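Local coordinates for protein AceL NrdHF-1-1 Intein (PDB 6ZGQ) that is a naturally split class 3 intein that carries out protein splicing, here joined into one chain as a splice-inactive variant, at residues D30-F35 against H132-P137. Residues are numbered along the deposited sequence; the frame is centred on the assembly and turned at random.
Sequences DEVLQF and HALSVP
Gln34 reaches across to the turn that follows strand 128-135 and sets its amide oxygen beside the start of Pro137. OE1 lies 3.5 Å from both N and CD of Pro137, the amide arm and the proline ring crossing at about a right angle. The proline N has no hydrogen to donate and CD offers only C-H, so this is packing and not a hydrogen bond. OE1 is hydrogen-bonded by the N-H of Gly138, one residue further on, and by the hydroxyl of Thr45 on the neighbouring strand 42-45, and between them they fix where the oxygen sits as the chain turns past Pro137. CG of Gln34 is tucked between its own backbone N and carbonyl carbon (chi1 72°), and the chain beyond it runs out extended, which carries the amide past Val136 to the proline.

Val136 packs alongside the arm. Its CB lies 3.6 Å from Gln34 OE1, while CG2 leans on the aliphatic root of the glutamine, 4.1 Å from Gln34 CB. The nearest CA atoms, those of Gln34 and Val136, are 6.8 Å apart, and the gap is spanned mostly by side chains.

Further back along both segments the contact turns purely apolar. Val32 CG2 meets Leu134 CD1 at 4.2 Å, a methyl-to-methyl touch at the tips of two side chains. Phe141 of strand 140-144 packs against Val32, Leu134 and Val136, so it touches residues of both segments.

Strand 32-35 pairs with 42-45 and strand 128-135 with 49-55, so these side chains join two separate antiparallel sheets across the buried interior, an arrangement consistent with the compact all-beta HINT fold of inteins.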
ATOM      1  N   ASP A  30      17.620   0.046   1.748  1.00 10.13           N
ATOM      2  CA  ASP A  30      16.836   1.107   1.080  1.00  9.77           C
ATOM      3  C   ASP A  30      16.178   2.005   2.137  1.00  9.41           C
ATOM      4  O   ASP A  30      15.911   1.548   3.248  1.00  9.58           O
ATOM      5  CB  ASP A  30      15.775   0.528   0.130  1.00  9.95           C
ATOM      6  CG  ASP A  30      16.361   0.062  -1.184  1.00 10.40           C
ATOM      7  OD1 ASP A  30      17.050   0.862  -1.835  1.00 11.15           O
ATOM      8  OD2 ASP A  30      16.148  -1.112  -1.546  1.00 11.45           O
ATOM      9  N   GLU A  31      15.940   3.264   1.768  1.00  9.02           N
ATOM     10  CA  GLU A  31      15.291   4.271   2.620  1.00  9.15           C
ATOM     11  C   GLU A  31      13.872   4.512   2.092  1.00  8.55           C
ATOM     12  O   GLU A  31      13.688   5.332   1.179  1.00  8.97           O
ATOM     13  CB  GLU A  31      16.112   5.566   2.611  1.00 10.96           C
ATOM     14  CG  GLU A  31      17.543   5.359   3.071  1.00 12.30           C
ATOM     15  CD  GLU A  31      18.350   6.638   3.028  1.00 15.42           C
ATOM     16  OE1 GLU A  31      18.869   6.983   1.945  1.00 19.06           O
ATOM     17  OE2 GLU A  31      18.460   7.293   4.080  1.00 20.27           O
ATOM     18  N   VAL A  32      12.899   3.827   2.696  0.77  7.63           N
ATOM     19  CA  VAL A  32      11.508   3.768   2.217  0.77  7.56           C
ATOM     20  C   VAL A  32      10.696   4.865   2.897  0.77  7.73           C
ATOM     21  O   VAL A  32      10.852   5.064   4.109  0.77  8.20           O
ATOM     22  CB  VAL A  32      10.885   2.377   2.525  0.77  7.02           C
ATOM     23  CG1 VAL A  32       9.397   2.332   2.197  0.77  6.98           C
ATOM     24  CG2 VAL A  32      11.629   1.281   1.772  0.77  7.00           C
ATOM     25  N   LEU A  33       9.850   5.560   2.127  1.00  7.89           N
ATOM     26  CA  LEU A  33       8.920   6.561   2.683  1.00  8.56           C
ATOM     27  C   LEU A  33       7.824   5.817   3.446  1.00  9.20           C
ATOM     28  O   LEU A  33       6.965   5.175   2.818  1.00  8.96           O
ATOM     29  CB  LEU A  33       8.311   7.429   1.573  1.00  8.54           C
ATOM     30  CG  LEU A  33       7.433   8.593   2.049  1.00  8.79           C
ATOM     31  CD1 LEU A  33       8.215   9.526   2.962  1.00  8.35           C
ATOM     32  CD2 LEU A  33       6.852   9.362   0.874  1.00  8.76           C
ATOM     33  N   GLN A  34       7.898   5.863   4.782  1.00  9.90           N
ATOM     34  CA  GLN A  34       6.891   5.260   5.660  1.00 10.59           C
ATOM     35  C   GLN A  34       5.917   6.349   6.098  1.00 10.82           C
ATOM     36  O   GLN A  34       6.237   7.539   5.979  1.00 10.91           O
ATOM     37  CB  GLN A  34       7.535   4.541   6.860  1.00 10.90           C
ATOM     38  CG  GLN A  34       8.128   5.443   7.931  1.00 11.59           C
ATOM     39  CD  GLN A  34       8.195   4.752   9.272  1.00 12.55           C
ATOM     40  OE1 GLN A  34       8.449   3.552   9.352  1.00 12.18           O
ATOM     41  NE2 GLN A  34       7.949   5.500  10.338  1.00 13.36           N
ATOM     42  N   PHE A  35       4.737   5.916   6.550  1.00 11.12           N
ATOM     43  CA  PHE A  35       3.686   6.752   7.143  1.00 12.52           C
ATOM     44  C   PHE A  35       3.373   6.146   8.519  1.00 15.08           C
ATOM     45  O   PHE A  35       2.982   4.973   8.605  1.00 13.39           O
ATOM     46  CB  PHE A  35       2.457   6.756   6.224  1.00 12.17           C
ATOM     47  CG  PHE A  35       1.296   7.589   6.713  1.00 13.42           C
ATOM     48  CD1 PHE A  35       1.339   8.973   6.663  1.00 14.22           C
ATOM     49  CD2 PHE A  35       0.138   6.979   7.178  1.00 13.65           C
ATOM     50  CE1 PHE A  35       0.261   9.735   7.084  1.00 15.64           C
ATOM     51  CE2 PHE A  35      -0.941   7.732   7.604  1.00 14.47           C
ATOM     52  CZ  PHE A  35      -0.879   9.112   7.562  1.00 16.08           C
ATOM     53  N   HIS A 132       5.387  -9.386  -3.022  1.00  8.37           N
ATOM     54  CA  HIS A 132       6.443  -8.944  -2.116  1.00  8.55           C
ATOM     55  C   HIS A 132       5.815  -8.081  -1.000  1.00  9.69           C
ATOM     56  O   HIS A 132       4.738  -7.492  -1.212  1.00 10.43           O
ATOM     57  CB  HIS A 132       7.513  -8.174  -2.907  1.00  7.91           C
ATOM     58  CG  HIS A 132       8.204  -8.997  -3.945  1.00  7.29           C
ATOM     59  ND1 HIS A 132       9.418  -9.605  -3.720  1.00  7.63           N
ATOM     60  CD2 HIS A 132       7.856  -9.309  -5.216  1.00  7.50           C
ATOM     61  CE1 HIS A 132       9.785 -10.269  -4.802  1.00  7.47           C
ATOM     62  NE2 HIS A 132       8.853 -10.106  -5.726  1.00  8.22           N
ATOM     63  N   ALA A 133       6.466  -8.065   0.170  1.00  9.60           N
ATOM     64  CA  ALA A 133       6.036  -7.304   1.359  1.00  9.47           C
ATOM     65  C   ALA A 133       7.243  -6.720   2.094  1.00  9.17           C
ATOM     66  O   ALA A 133       8.322  -7.303   2.029  1.00 10.04           O
ATOM     67  CB  ALA A 133       5.244  -8.197   2.306  1.00  9.47           C
ATOM     68  N   LEU A 134       7.043  -5.580   2.769  1.00  9.19           N
ATOM     69  CA  LEU A 134       8.037  -4.937   3.647  1.00  9.10           C
ATOM     70  C   LEU A 134       7.450  -4.744   5.049  1.00  9.71           C
ATOM     71  O   LEU A 134       6.238  -4.555   5.175  1.00  9.59           O
ATOM     72  CB  LEU A 134       8.413  -3.553   3.101  1.00  9.21           C
ATOM     73  CG  LEU A 134       8.757  -3.458   1.619  1.00  9.46           C
ATOM     74  CD1 LEU A 134       9.017  -2.005   1.240  1.00  9.71           C
ATOM     75  CD2 LEU A 134       9.958  -4.326   1.300  1.00  9.67           C
ATOM     76  N   SER A 135       8.308  -4.804   6.070  1.00  9.84           N
ATOM     77  CA  SER A 135       7.999  -4.329   7.424  1.00 10.12           C
ATOM     78  C   SER A 135       8.764  -3.022   7.651  1.00 10.31           C
ATOM     79  O   SER A 135       9.968  -2.967   7.368  1.00  9.93           O
ATOM     80  CB  SER A 135       8.381  -5.383   8.463  1.00 10.92           C
ATOM     81  OG  SER A 135       7.739  -6.616   8.159  1.00 12.65           O
ATOM     82  N   VAL A 136       8.048  -1.983   8.092  1.00 10.60           N
ATOM     83  CA  VAL A 136       8.632  -0.699   8.537  1.00 11.13           C
ATOM     84  C   VAL A 136       8.038  -0.327   9.905  1.00 11.36           C
ATOM     85  O   VAL A 136       6.892  -0.660  10.186  1.00 11.84           O
ATOM     86  CB  VAL A 136       8.399   0.439   7.504  1.00 11.31           C
ATOM     87  CG1 VAL A 136       9.319   0.280   6.306  1.00 11.55           C
ATOM     88  CG2 VAL A 136       6.945   0.511   7.056  1.00 10.97           C
ATOM     89  N   PRO A 137       8.816   0.347  10.776  1.00 12.60           N
ATOM     90  CA  PRO A 137       8.338   0.738  12.113  1.00 12.75           C
ATOM     91  C   PRO A 137       6.954   1.417  12.166  1.00 12.90           C
ATOM     92  O   PRO A 137       6.179   1.146  13.081  1.00 13.82           O
ATOM     93  CB  PRO A 137       9.413   1.718  12.581  1.00 13.25           C
ATOM     94  CG  PRO A 137      10.660   1.235  11.916  1.00 13.20           C
ATOM     95  CD  PRO A 137      10.220   0.750  10.559  1.00 12.33           C
TER